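Local coordinates for Alr4995 protein (Nostoc sp., PDB 6LRF) that is a bifunctional enzyme whose arginine dihydrolase activity breaks arginine down to ornithine and whose ornithine cyclodeaminase activity converts ornithine to proline, at residues Glu118-Leu124 / Tyr167-Phe173; Arg130-Ala134 / Leu195-Val200; Asp361-Ala365 / Arg391-Trp396; Tyr386-Arg391 / Gly439-Arg444. One frame throughout, in Å; residues are numbered along the deposited sequence.

Contact 1: residues Glu118-Leu124 / Tyr167-Phe173; sequences EGAGDAL and YHLDTCF
Two buried loops meet through a dense polar network. Residues Gly119-Asp122 make a tight turn (Asp122 N to Gly119 O 3.0 Å) leading into strand 123-125; facing it, Leu169-Thr171 form one 3-10 turn. The nearest CA atoms are those of Asp122 and Leu169, 4.6 Å apart. Gly121 O accepts Asp170 N (3.0 Å), and Leu169 N is taken by Asp122 OD1 (3.0 Å). The other Asp122 oxygen, OD2, is bonded to Ser140 and to a water (2.8 Å) that also reaches Tyr167 O (3.0 Å). A second water donates to Asp170 OD2 (2.9 Å) and weakly to Ala120 O (3.0 Å). His168 O receives Thr171 OG1 (2.6 Å). At one end His168, chi1 m, donates NE2 in its ring plane to Glu118 OE1 (2.5 Å); OE1 also pairs with Arg139, and OE2 takes Leu86 N. At the other, Leu124 (mt) sets CD1 4.2 Å from Phe173 CD1 and 4.5 Å from Leu169 CG. A buried His-carboxylate pair is consistent with the active-site region of a GME-family domain. The short bond, with Arg139 also pairing with the carboxylate, implies a charge-assisted contact that probably helps orient the imidazole.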
loop_
_atom_site.group_PDB
_atom_site.type_symbol
_atom_site.label_atom_id
_atom_site.label_comp_id
_atom_site.label_asym_id
_atom_site.label_seq_id
_atom_site.Cartn_x
_atom_site.Cartn_y
_atom_site.Cartn_z
ATOM N N GLU B 118 -30.238 37.233 4.594
ATOM C CA GLU B 118 -31.126 37.088 3.443
ATOM C C GLU B 118 -32.555 36.675 3.786
ATOM O O GLU B 118 -33.193 35.902 3.065
ATOM C CB GLU B 118 -30.485 36.132 2.435
ATOM C CG GLU B 118 -29.181 36.763 1.907
ATOM C CD GLU B 118 -28.663 36.157 0.610
ATOM O OE1 GLU B 118 -29.162 35.090 0.193
ATOM O OE2 GLU B 118 -27.742 36.760 0.013
ATOM N N GLY B 119 -33.067 37.240 4.876
ATOM C CA GLY B 119 -34.502 37.249 5.126
ATOM C C GLY B 119 -35.086 35.951 5.630
ATOM O O GLY B 119 -34.402 35.157 6.288
ATOM N N ALA B 120 -36.358 35.726 5.326
ATOM C CA ALA B 120 -37.022 34.531 5.826
ATOM C C ALA B 120 -36.473 33.296 5.120
ATOM O O ALA B 120 -36.684 32.171 5.567
ATOM C CB ALA B 120 -38.546 34.637 5.648
ATOM N N GLY B 121 -35.768 33.508 4.014
ATOM C CA GLY B 121 -35.053 32.423 3.365
ATOM C C GLY B 121 -33.941 31.824 4.225
ATOM O O GLY B 121 -33.572 30.674 4.021
ATOM N N ASP B 122 -33.422 32.597 5.182
ATOM C CA ASP B 122 -32.361 32.141 6.092
ATOM C C ASP B 122 -32.775 32.188 7.555
ATOM O O ASP B 122 -31.964 31.902 8.440
ATOM C CB ASP B 122 -31.082 32.973 5.931
ATOM C CG ASP B 122 -29.929 32.183 5.281
ATOM O OD1 ASP B 122 -30.074 30.956 5.081
ATOM O OD2 ASP B 122 -28.869 32.787 4.993
ATOM N N ALA B 123 -34.018 32.567 7.826
ATOM C CA ALA B 123 -34.489 32.621 9.201
ATOM C C ALA B 123 -35.964 32.269 9.258
ATOM O O ALA B 123 -36.808 32.997 8.717
ATOM C CB ALA B 123 -34.243 33.975 9.798
ATOM N N LEU B 124 -36.276 31.148 9.903
ATOM C CA LEU B 124 -37.651 30.661 9.939
ATOM C C LEU B 124 -38.218 30.617 11.341
ATOM O O LEU B 124 -37.595 30.103 12.271
ATOM C CB LEU B 124 -37.733 29.283 9.310
ATOM C CG LEU B 124 -37.474 29.365 7.813
ATOM C CD1 LEU B 124 -37.378 27.991 7.224
ATOM C CD2 LEU B 124 -38.616 30.128 7.172
ATOM N N TYR B 167 -28.133 26.096 0.481
ATOM C CA TYR B 167 -27.422 27.325 0.809
ATOM C C TYR B 167 -28.285 28.324 1.596
ATOM O O TYR B 167 -27.755 29.239 2.233
ATOM C CB TYR B 167 -26.895 27.974 -0.486
ATOM C CG TYR B 167 -27.988 28.419 -1.454
ATOM C CD1 TYR B 167 -28.646 27.503 -2.268
ATOM C CD2 TYR B 167 -28.368 29.756 -1.534
ATOM C CE1 TYR B 167 -29.649 27.910 -3.142
ATOM C CE2 TYR B 167 -29.372 30.174 -2.407
ATOM C CZ TYR B 167 -30.008 29.249 -3.210
ATOM O OH TYR B 167 -31.011 29.659 -4.080
ATOM N N HIS B 168 -29.607 28.152 1.533
ATOM C CA HIS B 168 -30.533 28.886 2.401
ATOM C C HIS B 168 -31.191 27.919 3.371
ATOM O O HIS B 168 -31.420 26.756 3.044
ATOM C CB HIS B 168 -31.622 29.611 1.592
ATOM C CG HIS B 168 -31.189 30.921 1.014
ATOM N ND1 HIS B 168 -31.793 31.477 -0.098
ATOM C CD2 HIS B 168 -30.236 31.802 1.405
ATOM C CE1 HIS B 168 -31.216 32.633 -0.379
ATOM N NE2 HIS B 168 -30.270 32.856 0.518
ATOM N N LEU B 169 -31.511 28.411 4.554
ATOM C CA LEU B 169 -32.157 27.603 5.574
ATOM C C LEU B 169 -33.472 26.998 5.100
ATOM O O LEU B 169 -33.783 25.852 5.436
ATOM C CB LEU B 169 -32.406 28.443 6.817
ATOM C CG LEU B 169 -32.969 27.659 8.001
ATOM C CD1 LEU B 169 -32.006 26.492 8.393
ATOM C CD2 LEU B 169 -33.248 28.585 9.182
ATOM N N ASP B 170 -34.241 27.757 4.314
ATOM C CA ASP B 170 -35.575 27.310 3.903
ATOM C C ASP B 170 -35.553 26.253 2.797
ATOM O O ASP B 170 -36.606 25.774 2.377
ATOM C CB ASP B 170 -36.444 28.514 3.473
ATOM C CG ASP B 170 -36.046 29.116 2.120
ATOM O OD1 ASP B 170 -34.975 28.781 1.564
ATOM O OD2 ASP B 170 -36.825 29.968 1.610
ATOM N N THR B 171 -34.362 25.890 2.328
ATOM C CA THR B 171 -34.236 24.791 1.361
ATOM C C THR B 171 -34.065 23.425 2.040
ATOM O O THR B 171 -34.105 22.396 1.372
ATOM C CB THR B 171 -33.044 24.989 0.406
ATOM O OG1 THR B 171 -31.826 24.981 1.158
ATOM C CG2 THR B 171 -33.163 26.301 -0.333
ATOM N N CYS B 172 -33.885 23.418 3.359
ATOM C CA CYS B 172 -33.585 22.177 4.077
ATOM C C CYS B 172 -34.213 22.137 5.458
ATOM O O CYS B 172 -33.905 21.253 6.263
ATOM C CB CYS B 172 -32.069 21.987 4.207
ATOM S SG CYS B 172 -31.164 23.396 4.991
ATOM N N PHE B 173 -35.091 23.095 5.733
ATOM C CA PHE B 173 -35.611 23.279 7.079
ATOM C C PHE B 173 -36.971 23.966 7.011
ATOM O O PHE B 173 -37.110 24.982 6.320
ATOM C CB PHE B 173 -34.614 24.104 7.888
ATOM C CG PHE B 173 -34.895 24.149 9.354
ATOM C CD1 PHE B 173 -35.700 25.153 9.897
ATOM C CD2 PHE B 173 -34.317 23.215 10.203
ATOM C CE1 PHE B 173 -35.953 25.209 11.263
ATOM C CE2 PHE B 173 -34.558 23.260 11.577
ATOM C CZ PHE B 173 -35.379 24.261 12.109
HETATM O O HOH W 1 -38.615 31.081 3.533
HETATM O O HOH W 2 -26.798 30.882 4.547
#

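Contact 2: residues Arg130-Ala134 / Leu195-Val200; sequences RWLWA and LIEMRV
This is a helix-on-sheet contact built on two tryptophans and a cation-pi pair, where the C-terminal end of helix 190-199 lies over strand 132-136 in the GME-family part of the chain. The short axes of 132-134 and 195-199 run nearly antiparallel (169°) and 12.4 Å apart, so mostly the indoles and Arg199 fill the gap; Trp133 is nearest Ile196 (CA to CA 9.6 Å). Trp133, chi1 m, puts its six-membered ring against the helix: CH2 is 3.7 Å from Arg199 CB, CZ3 4.3 Å from Leu195 CG and 4.4 Å from Ile196 CG1, and CZ2 4.2 Å from Val200 CG2, the residue at which helical geometry ends. Trp131, chi1 p, offers a ring face to Arg199 (chi1 and chi2 both m), whose CD and CZ lie 4.3 and 4.8 Å from the centroid of its six-membered ring. Arg199 NH1 is salt-bridged to Glu155. Without one hydrogen bond across, cohesion is apolar and cation-pi, and the arginine charge is shared between an indole face and a carboxylate.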
loop_
_atom_site.group_PDB
_atom_site.type_symbol
_atom_site.label_atom_id
_atom_site.label_comp_id
_atom_site.label_asym_id
_atom_site.label_seq_id
_atom_site.Cartn_x
_atom_site.Cartn_y
_atom_site.Cartn_z
ATOM N N ARG B 130 -42.480 30.493 19.189
ATOM C CA ARG B 130 -41.705 30.450 20.437
ATOM C C ARG B 130 -40.288 31.008 20.279
ATOM O O ARG B 130 -39.740 31.625 21.203
ATOM C CB ARG B 130 -41.655 29.011 20.965
ATOM C CG ARG B 130 -43.046 28.455 21.352
ATOM C CD ARG B 130 -42.997 26.953 21.602
ATOM N NE ARG B 130 -42.657 26.215 20.388
ATOM C CZ ARG B 130 -42.181 24.975 20.380
ATOM N NH1 ARG B 130 -41.992 24.337 21.531
ATOM N NH2 ARG B 130 -41.890 24.370 19.229
ATOM N N TRP B 131 -39.698 30.783 19.109
ATOM C CA TRP B 131 -38.349 31.266 18.828
ATOM C C TRP B 131 -38.147 31.399 17.330
ATOM O O TRP B 131 -39.010 30.996 16.532
ATOM C CB TRP B 131 -37.289 30.322 19.415
ATOM C CG TRP B 131 -37.517 28.884 19.043
ATOM C CD1 TRP B 131 -37.362 28.309 17.803
ATOM C CD2 TRP B 131 -37.957 27.839 19.916
ATOM N NE1 TRP B 131 -37.688 26.969 17.860
ATOM C CE2 TRP B 131 -38.051 26.658 19.146
ATOM C CE3 TRP B 131 -38.279 27.787 21.278
ATOM C CZ2 TRP B 131 -38.450 25.442 19.695
ATOM C CZ3 TRP B 131 -38.680 26.585 21.817
ATOM C CH2 TRP B 131 -38.759 25.426 21.028
ATOM N N LEU B 132 -37.003 31.966 16.958
ATOM C CA LEU B 132 -36.592 32.094 15.565
ATOM C C LEU B 132 -35.371 31.211 15.271
ATOM O O LEU B 132 -34.350 31.297 15.963
ATOM C CB LEU B 132 -36.255 33.554 15.237
ATOM C CG LEU B 132 -35.683 33.780 13.840
ATOM C CD1 LEU B 132 -36.758 33.531 12.809
ATOM C CD2 LEU B 132 -35.101 35.186 13.703
ATOM N N TRP B 133 -35.483 30.377 14.245
ATOM C CA TRP B 133 -34.357 29.617 13.729
ATOM C C TRP B 133 -33.613 30.454 12.698
ATOM O O TRP B 133 -34.206 30.831 11.702
ATOM C CB TRP B 133 -34.830 28.325 13.064
ATOM C CG TRP B 133 -35.627 27.343 13.928
ATOM C CD1 TRP B 133 -36.986 27.155 13.928
ATOM C CD2 TRP B 133 -35.092 26.368 14.832
ATOM N NE1 TRP B 133 -37.329 26.146 14.802
ATOM C CE2 TRP B 133 -36.185 25.643 15.366
ATOM C CE3 TRP B 133 -33.792 26.045 15.255
ATOM C CZ2 TRP B 133 -36.020 24.620 16.301
ATOM C CZ3 TRP B 133 -33.630 25.024 16.179
ATOM C CH2 TRP B 133 -34.739 24.326 16.695
ATOM N N ALA B 134 -32.326 30.728 12.903
ATOM C CA ALA B 134 -31.558 31.488 11.912
ATOM C C ALA B 134 -30.392 30.692 11.358
ATOM O O ALA B 134 -29.579 30.172 12.121
ATOM C CB ALA B 134 -31.034 32.782 12.511
ATOM N N LEU B 195 -28.831 20.645 18.416
ATOM C CA LEU B 195 -29.743 21.699 18.874
ATOM C C LEU B 195 -31.177 21.407 18.462
ATOM O O LEU B 195 -32.104 21.598 19.249
ATOM C CB LEU B 195 -29.323 23.063 18.330
ATOM C CG LEU B 195 -30.194 24.275 18.718
ATOM C CD1 LEU B 195 -30.315 24.431 20.242
ATOM C CD2 LEU B 195 -29.617 25.548 18.095
ATOM N N ILE B 196 -31.348 20.959 17.221
ATOM C CA ILE B 196 -32.657 20.617 16.678
ATOM C C ILE B 196 -33.293 19.511 17.500
ATOM O O ILE B 196 -34.496 19.531 17.815
ATOM C CB ILE B 196 -32.545 20.164 15.209
ATOM C CG1 ILE B 196 -32.179 21.353 14.314
ATOM C CG2 ILE B 196 -33.834 19.533 14.745
ATOM C CD1 ILE B 196 -31.842 20.963 12.883
ATOM N N GLU B 197 -32.465 18.544 17.868
ATOM C CA GLU B 197 -32.966 17.372 18.560
ATOM C C GLU B 197 -33.300 17.707 20.020
ATOM O O GLU B 197 -34.181 17.080 20.599
ATOM C CB GLU B 197 -31.960 16.216 18.425
ATOM C CG GLU B 197 -31.933 15.632 16.995
ATOM C CD GLU B 197 -30.643 14.879 16.651
ATOM O OE1 GLU B 197 -29.865 14.568 17.570
ATOM O OE2 GLU B 197 -30.397 14.591 15.458
HETATM N N MSE B 198 -32.656 18.722 20.599
HETATM C CA MSE B 198 -33.033 19.171 21.951
HETATM C C MSE B 198 -34.335 19.991 21.977
HETATM O O MSE B 198 -35.057 19.988 22.976
HETATM C CB MSE B 198 -31.914 19.995 22.589
HETATM C CG MSE B 198 -30.764 19.163 23.151
HETATM SE SE MSE B 198 -29.383 20.258 24.002
HETATM C CE MSE B 198 -28.796 21.291 22.465
ATOM N N ARG B 199 -34.640 20.688 20.887
ATOM C CA ARG B 199 -35.774 21.617 20.865
ATOM C C ARG B 199 -37.036 20.994 20.266
ATOM O O ARG B 199 -38.153 21.468 20.497
ATOM C CB ARG B 199 -35.406 22.872 20.076
ATOM C CG ARG B 199 -34.314 23.707 20.728
ATOM C CD ARG B 199 -34.886 24.511 21.852
ATOM N NE ARG B 199 -33.911 25.403 22.467
ATOM C CZ ARG B 199 -34.204 26.634 22.873
ATOM N NH1 ARG B 199 -35.438 27.110 22.701
ATOM N NH2 ARG B 199 -33.273 27.391 23.437
ATOM N N VAL B 200 -36.850 19.945 19.474
ATOM C CA VAL B 200 -37.974 19.276 18.833
ATOM C C VAL B 200 -37.963 17.792 19.184
ATOM O O VAL B 200 -36.972 17.106 18.924
ATOM C CB VAL B 200 -37.928 19.437 17.298
ATOM C CG1 VAL B 200 -39.161 18.826 16.659
ATOM C CG2 VAL B 200 -37.804 20.903 16.925
#

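Contact 3: residues Asp361-Ala365 / Arg391-Trp396; sequences DERDA and RINGQW
From Glu362 to Ala365 the loop is extended and runs past a beta hairpin into strand 366-369. Glu362 (chi1 m, chi2 t) points at the hairpin, and its OE2 has two partners: Trp396 NE1 at 3.1 Å, in the indole plane, and Arg391 NE at 3.2 Å, a salt bridge whose hydrogen bond is weak. Arg363 turns its side chain away, but its O lies 3.4 Å from Arg391 CD, so the stretched Arg391 side chain (ttt) lies across the loop backbone. Its far end reaches Asp364, the residue closest in register (CA to CA of Arg391 4.8 Å): OD1 makes a salt bridge to Arg391 NH1 at 2.8 Å and accepts Gly394 N at 2.9 Å. Asn393 and Gly394, both at positive phi, form the two-residue loop of the type I' turn Ile392-Gln395, in the hairpin joining strands 388-392 and 395-400; Ile392 and Gln395 are hydrogen-bonded both ways (N to O 2.8 Å from Ile392, 3.0 Å from Gln395). Asp364, chi1 m, thus serves turn amide and arginine with one oxygen; its OD2 lies 3.3 Å from Asn393 CA. Ala365 N donates to Arg391 O (2.9 Å), a backbone link just before strand 366-369.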
loop_
_atom_site.group_PDB
_atom_site.type_symbol
_atom_site.label_atom_id
_atom_site.label_comp_id
_atom_site.label_asym_id
_atom_site.label_seq_id
_atom_site.Cartn_x
_atom_site.Cartn_y
_atom_site.Cartn_z
ATOM N N ASP B 361 -8.411 42.427 29.474
ATOM C CA ASP B 361 -9.462 41.417 29.400
ATOM C C ASP B 361 -9.033 40.109 30.063
ATOM O O ASP B 361 -9.809 39.148 30.120
ATOM C CB ASP B 361 -9.868 41.170 27.948
ATOM C CG ASP B 361 -10.518 42.383 27.316
ATOM O OD1 ASP B 361 -10.881 43.314 28.072
ATOM O OD2 ASP B 361 -10.668 42.403 26.070
ATOM N N GLU B 362 -7.796 40.090 30.559
ATOM C CA GLU B 362 -7.273 38.969 31.329
ATOM C C GLU B 362 -8.142 38.706 32.552
ATOM O O GLU B 362 -8.527 39.634 33.265
ATOM C CB GLU B 362 -5.832 39.238 31.783
ATOM C CG GLU B 362 -4.739 38.952 30.762
ATOM C CD GLU B 362 -3.353 38.877 31.402
ATOM O OE1 GLU B 362 -2.348 38.751 30.668
ATOM O OE2 GLU B 362 -3.259 38.930 32.646
ATOM N N ARG B 363 -8.448 37.440 32.795
ATOM C CA ARG B 363 -9.196 37.052 33.979
ATOM C C ARG B 363 -8.625 35.760 34.556
ATOM O O ARG B 363 -7.856 35.069 33.888
ATOM C CB ARG B 363 -10.678 36.905 33.641
ATOM C CG ARG B 363 -11.356 38.251 33.420
ATOM C CD ARG B 363 -12.703 38.080 32.787
ATOM N NE ARG B 363 -13.596 37.373 33.697
ATOM C CZ ARG B 363 -14.724 36.774 33.329
ATOM N NH1 ARG B 363 -15.117 36.805 32.058
ATOM N NH2 ARG B 363 -15.461 36.146 34.238
ATOM N N ASP B 364 -8.987 35.452 35.799
ATOM C CA ASP B 364 -8.553 34.218 36.452
ATOM C C ASP B 364 -9.260 33.019 35.835
ATOM O O ASP B 364 -10.424 33.120 35.442
ATOM C CB ASP B 364 -8.836 34.265 37.962
ATOM C CG ASP B 364 -8.018 35.331 38.680
ATOM O OD1 ASP B 364 -7.028 35.838 38.097
ATOM O OD2 ASP B 364 -8.366 35.657 39.836
ATOM N N ALA B 365 -8.559 31.892 35.744
ATOM C CA ALA B 365 -9.191 30.655 35.308
ATOM C C ALA B 365 -10.294 30.289 36.297
ATOM O O ALA B 365 -10.137 30.464 37.502
ATOM C CB ALA B 365 -8.159 29.534 35.199
ATOM N N ARG B 391 -3.937 31.427 35.146
ATOM C CA ARG B 391 -4.004 32.635 35.986
ATOM C C ARG B 391 -4.842 32.375 37.236
ATOM O O ARG B 391 -6.047 32.124 37.147
ATOM C CB ARG B 391 -4.583 33.814 35.198
ATOM C CG ARG B 391 -4.228 35.223 35.741
ATOM C CD ARG B 391 -4.842 36.283 34.821
ATOM N NE ARG B 391 -4.599 37.670 35.219
ATOM C CZ ARG B 391 -5.475 38.424 35.886
ATOM N NH1 ARG B 391 -6.640 37.922 36.266
ATOM N NH2 ARG B 391 -5.184 39.682 36.188
ATOM N N ILE B 392 -4.182 32.401 38.392
ATOM C CA ILE B 392 -4.831 32.135 39.675
ATOM C C ILE B 392 -4.635 33.371 40.550
ATOM O O ILE B 392 -3.499 33.813 40.745
ATOM C CB ILE B 392 -4.245 30.884 40.374
ATOM C CG1 ILE B 392 -4.024 29.746 39.370
ATOM C CG2 ILE B 392 -5.115 30.443 41.575
ATOM C CD1 ILE B 392 -5.306 29.263 38.708
ATOM N N ASN B 393 -5.741 33.927 41.045
ATOM C CA ASN B 393 -5.764 35.218 41.750
ATOM C C ASN B 393 -4.750 36.238 41.200
ATOM O O ASN B 393 -3.842 36.673 41.908
ATOM C CB ASN B 393 -5.539 35.011 43.253
ATOM C CG ASN B 393 -5.951 36.247 44.098
ATOM O OD1 ASN B 393 -6.674 37.131 43.633
ATOM N ND2 ASN B 393 -5.488 36.291 45.341
ATOM N N GLY B 394 -4.897 36.573 39.919
ATOM C CA GLY B 394 -4.122 37.627 39.281
ATOM C C GLY B 394 -2.707 37.270 38.879
ATOM O O GLY B 394 -1.954 38.116 38.406
ATOM N N GLN B 395 -2.343 36.010 39.054
ATOM C CA GLN B 395 -0.960 35.589 38.903
ATOM C C GLN B 395 -0.854 34.396 37.928
ATOM O O GLN B 395 -1.609 33.427 38.049
ATOM C CB GLN B 395 -0.399 35.251 40.289
ATOM C CG GLN B 395 1.070 34.855 40.365
ATOM C CD GLN B 395 1.555 34.707 41.816
ATOM O OE1 GLN B 395 1.606 33.596 42.361
ATOM N NE2 GLN B 395 1.920 35.834 42.441
ATOM N N TRP B 396 0.057 34.485 36.955
ATOM C CA TRP B 396 0.265 33.404 35.981
ATOM C C TRP B 396 1.244 32.358 36.512
ATOM O O TRP B 396 2.353 32.681 36.911
ATOM C CB TRP B 396 0.764 33.952 34.642
ATOM C CG TRP B 396 -0.276 34.723 33.900
ATOM C CD1 TRP B 396 -0.438 36.079 33.890
ATOM C CD2 TRP B 396 -1.302 34.190 33.057
ATOM N NE1 TRP B 396 -1.505 36.420 33.095
ATOM C CE2 TRP B 396 -2.055 35.278 32.575
ATOM C CE3 TRP B 396 -1.659 32.894 32.661
ATOM C CZ2 TRP B 396 -3.132 35.116 31.708
ATOM C CZ3 TRP B 396 -2.741 32.730 31.806
ATOM C CH2 TRP B 396 -3.460 33.835 31.336
#

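Contact 4: residues Tyr386-Arg391 / Gly439-Arg444; sequences YPTEVR and GIRTIR
Glu389 (mt) and Arg441 (chi1 p, then extended) form a salt bridge on one sheet face, Glu389 OE1 receiving Arg441 NE at 2.8 Å and Arg441 NH1 at 2.9 Å; the arginine also makes a cation-pi contact with Trp396. Beneath them the same two residues are an antiparallel hydrogen-bonded pair, Glu389 N to Arg441 O 2.8 Å and Arg441 N to Glu389 O 3.0 Å. The ladder extends on either side: Arg391 N bonds to Gly439 O (2.9 Å), and Pro387 O accepts both Ile443 N (2.8 Å) and Thr442 OG1 (3.1 Å). Thr388-Thr442 and Val390-Ile440 are the non-hydrogen-bonded pairs, CA to CA 4.4 and 4.6 Å, and their side chains share the other face, where Val390 CG1 meets Ile440 CG1 at 4.3 Å and Thr388 CG2 meets Ile440 CG2 at 3.8 Å. Near the start of strand 388-392, Pro387 CB packs on Ile443 CG1 (3.5 Å). Past that, the Arg444 guanidinium lies flat on the Tyr386 ring, centres 3.8 Å apart and planes at 9°, while Arg444 NE bonds to Ser448; Tyr386 also packs on Ala648 of a second subunit. The short axes of 388-391 and 440-442 are 4.7 Å apart at 158°. It is regular antiparallel pairing, in which strand 440-442 forms one edge, within this chain, of the seven-stranded mixed sheet that also holds strands 388-392 and 395-400.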
loop_
_atom_site.group_PDB
_atom_site.type_symbol
_atom_site.label_atom_id
_atom_site.label_comp_id
_atom_site.label_asym_id
_atom_site.label_seq_id
_atom_site.Cartn_x
_atom_site.Cartn_y
_atom_site.Cartn_z
ATOM N N TYR B 386 1.599 21.124 25.031
ATOM C CA TYR B 386 2.429 22.334 25.045
ATOM C C TYR B 386 2.548 22.984 26.406
ATOM O O TYR B 386 1.613 22.902 27.206
ATOM C CB TYR B 386 1.878 23.344 24.040
ATOM C CG TYR B 386 1.966 22.818 22.645
ATOM C CD1 TYR B 386 3.199 22.700 22.012
ATOM C CD2 TYR B 386 0.825 22.400 21.967
ATOM C CE1 TYR B 386 3.298 22.195 20.737
ATOM C CE2 TYR B 386 0.912 21.896 20.686
ATOM C CZ TYR B 386 2.153 21.797 20.074
ATOM O OH TYR B 386 2.248 21.288 18.794
ATOM N N PRO B 387 3.696 23.650 26.673
ATOM C CA PRO B 387 3.910 24.358 27.942
ATOM C C PRO B 387 2.826 25.402 28.147
ATOM O O PRO B 387 2.542 26.175 27.231
ATOM C CB PRO B 387 5.285 25.026 27.771
ATOM C CG PRO B 387 5.919 24.346 26.629
ATOM C CD PRO B 387 4.807 23.882 25.732
ATOM N N THR B 388 2.243 25.405 29.342
ATOM C CA THR B 388 0.978 26.072 29.601
ATOM C C THR B 388 1.073 26.848 30.906
ATOM O O THR B 388 1.681 26.369 31.865
ATOM C CB THR B 388 -0.182 25.040 29.669
ATOM O OG1 THR B 388 -0.305 24.360 28.410
ATOM C CG2 THR B 388 -1.530 25.702 30.023
ATOM N N GLU B 389 0.500 28.053 30.931
ATOM C CA GLU B 389 0.377 28.835 32.164
ATOM C C GLU B 389 -1.103 29.098 32.450
ATOM O O GLU B 389 -1.900 29.223 31.518
ATOM C CB GLU B 389 1.146 30.158 32.057
ATOM C CG GLU B 389 2.663 30.042 32.199
ATOM C CD GLU B 389 3.417 31.342 31.859
ATOM O OE1 GLU B 389 2.781 32.333 31.435
ATOM O OE2 GLU B 389 4.657 31.373 32.014
ATOM N N VAL B 390 -1.470 29.159 33.733
ATOM C CA VAL B 390 -2.844 29.467 34.140
ATOM C C VAL B 390 -2.880 30.615 35.172
ATOM O O VAL B 390 -1.957 30.767 35.971
ATOM C CB VAL B 390 -3.540 28.219 34.709
ATOM C CG1 VAL B 390 -3.566 27.106 33.658
ATOM C CG2 VAL B 390 -2.806 27.713 35.931
ATOM N N ARG B 391 -3.937 31.427 35.146
ATOM C CA ARG B 391 -4.004 32.635 35.986
ATOM C C ARG B 391 -4.842 32.375 37.236
ATOM O O ARG B 391 -6.047 32.124 37.147
ATOM C CB ARG B 391 -4.583 33.814 35.198
ATOM C CG ARG B 391 -4.228 35.223 35.741
ATOM C CD ARG B 391 -4.842 36.283 34.821
ATOM N NE ARG B 391 -4.599 37.670 35.219
ATOM C CZ ARG B 391 -5.475 38.424 35.886
ATOM N NH1 ARG B 391 -6.640 37.922 36.266
ATOM N NH2 ARG B 391 -5.184 39.682 36.188
ATOM N N GLY B 439 -8.199 32.459 31.478
ATOM C CA GLY B 439 -6.996 32.436 32.282
ATOM C C GLY B 439 -6.066 31.295 31.940
ATOM O O GLY B 439 -5.457 30.694 32.822
ATOM N N ILE B 440 -5.964 30.991 30.651
ATOM C CA ILE B 440 -5.059 29.948 30.171
ATOM C C ILE B 440 -4.298 30.466 28.963
ATOM O O ILE B 440 -4.891 31.007 28.032
ATOM C CB ILE B 440 -5.820 28.666 29.789
ATOM C CG1 ILE B 440 -6.712 28.206 30.939
ATOM C CG2 ILE B 440 -4.831 27.539 29.387
ATOM C CD1 ILE B 440 -7.926 27.412 30.516
ATOM N N ARG B 441 -2.984 30.313 28.969
ATOM C CA ARG B 441 -2.210 30.654 27.784
ATOM C C ARG B 441 -1.112 29.620 27.574
ATOM O O ARG B 441 -0.698 28.930 28.509
ATOM C CB ARG B 441 -1.616 32.060 27.900
ATOM C CG ARG B 441 -0.561 32.208 28.986
ATOM C CD ARG B 441 -0.228 33.679 29.176
ATOM N NE ARG B 441 0.835 33.888 30.157
ATOM C CZ ARG B 441 1.142 35.072 30.685
ATOM N NH1 ARG B 441 2.123 35.173 31.565
ATOM N NH2 ARG B 441 0.462 36.151 30.331
ATOM N N THR B 442 -0.662 29.502 26.333
ATOM C CA THR B 442 0.453 28.628 26.015
ATOM C C THR B 442 1.747 29.439 26.067
ATOM O O THR B 442 1.714 30.664 25.969
ATOM C CB THR B 442 0.301 28.005 24.627
ATOM O OG1 THR B 442 1.250 26.951 24.474
ATOM C CG2 THR B 442 0.561 29.057 23.559
ATOM N N ILE B 443 2.887 28.773 26.225
ATOM C CA ILE B 443 4.148 29.486 26.119
ATOM C C ILE B 443 5.080 28.734 25.184
ATOM O O ILE B 443 6.242 28.508 25.495
ATOM C CB ILE B 443 4.813 29.715 27.506
ATOM C CG1 ILE B 443 4.725 28.462 28.388
ATOM C CG2 ILE B 443 4.149 30.890 28.212
ATOM C CD1 ILE B 443 5.351 28.623 29.766
ATOM N N ARG B 444 4.549 28.347 24.032
ATOM C CA ARG B 444 5.380 27.811 22.965
ATOM C C ARG B 444 6.328 28.888 22.441
ATOM O O ARG B 444 5.915 30.026 22.188
ATOM C CB ARG B 444 4.528 27.276 21.820
ATOM C CG ARG B 444 3.414 26.372 22.242
ATOM C CD ARG B 444 2.479 26.099 21.082
ATOM N NE ARG B 444 3.177 25.550 19.921
ATOM C CZ ARG B 444 2.564 25.101 18.826
ATOM N NH1 ARG B 444 1.237 25.130 18.739
ATOM N NH2 ARG B 444 3.275 24.618 17.820
#

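Overall arrangement
From the N terminus, the chain opens contact 1 at 118-124 and contact 2 at 130-134, then closes them in the same order at 167-173 and 195-200, so the two loops cross. They touch: Leu124 and Trp133 lie on neighbouring strands of one sheet, and the Phe173 and Trp133 rings meet edge to face. Contact 1 thus ties loops to an end strand, and contact 2 lays a helix on the same sheet. Contacts 3 and 4 come later and cross likewise, sharing Arg391: the loop at 361-365, strand 395-400 and strand 440-442 all meet strand 388-392. This second pair sits in a separate sheet, its centres about 36 to 42 Å from those of the first.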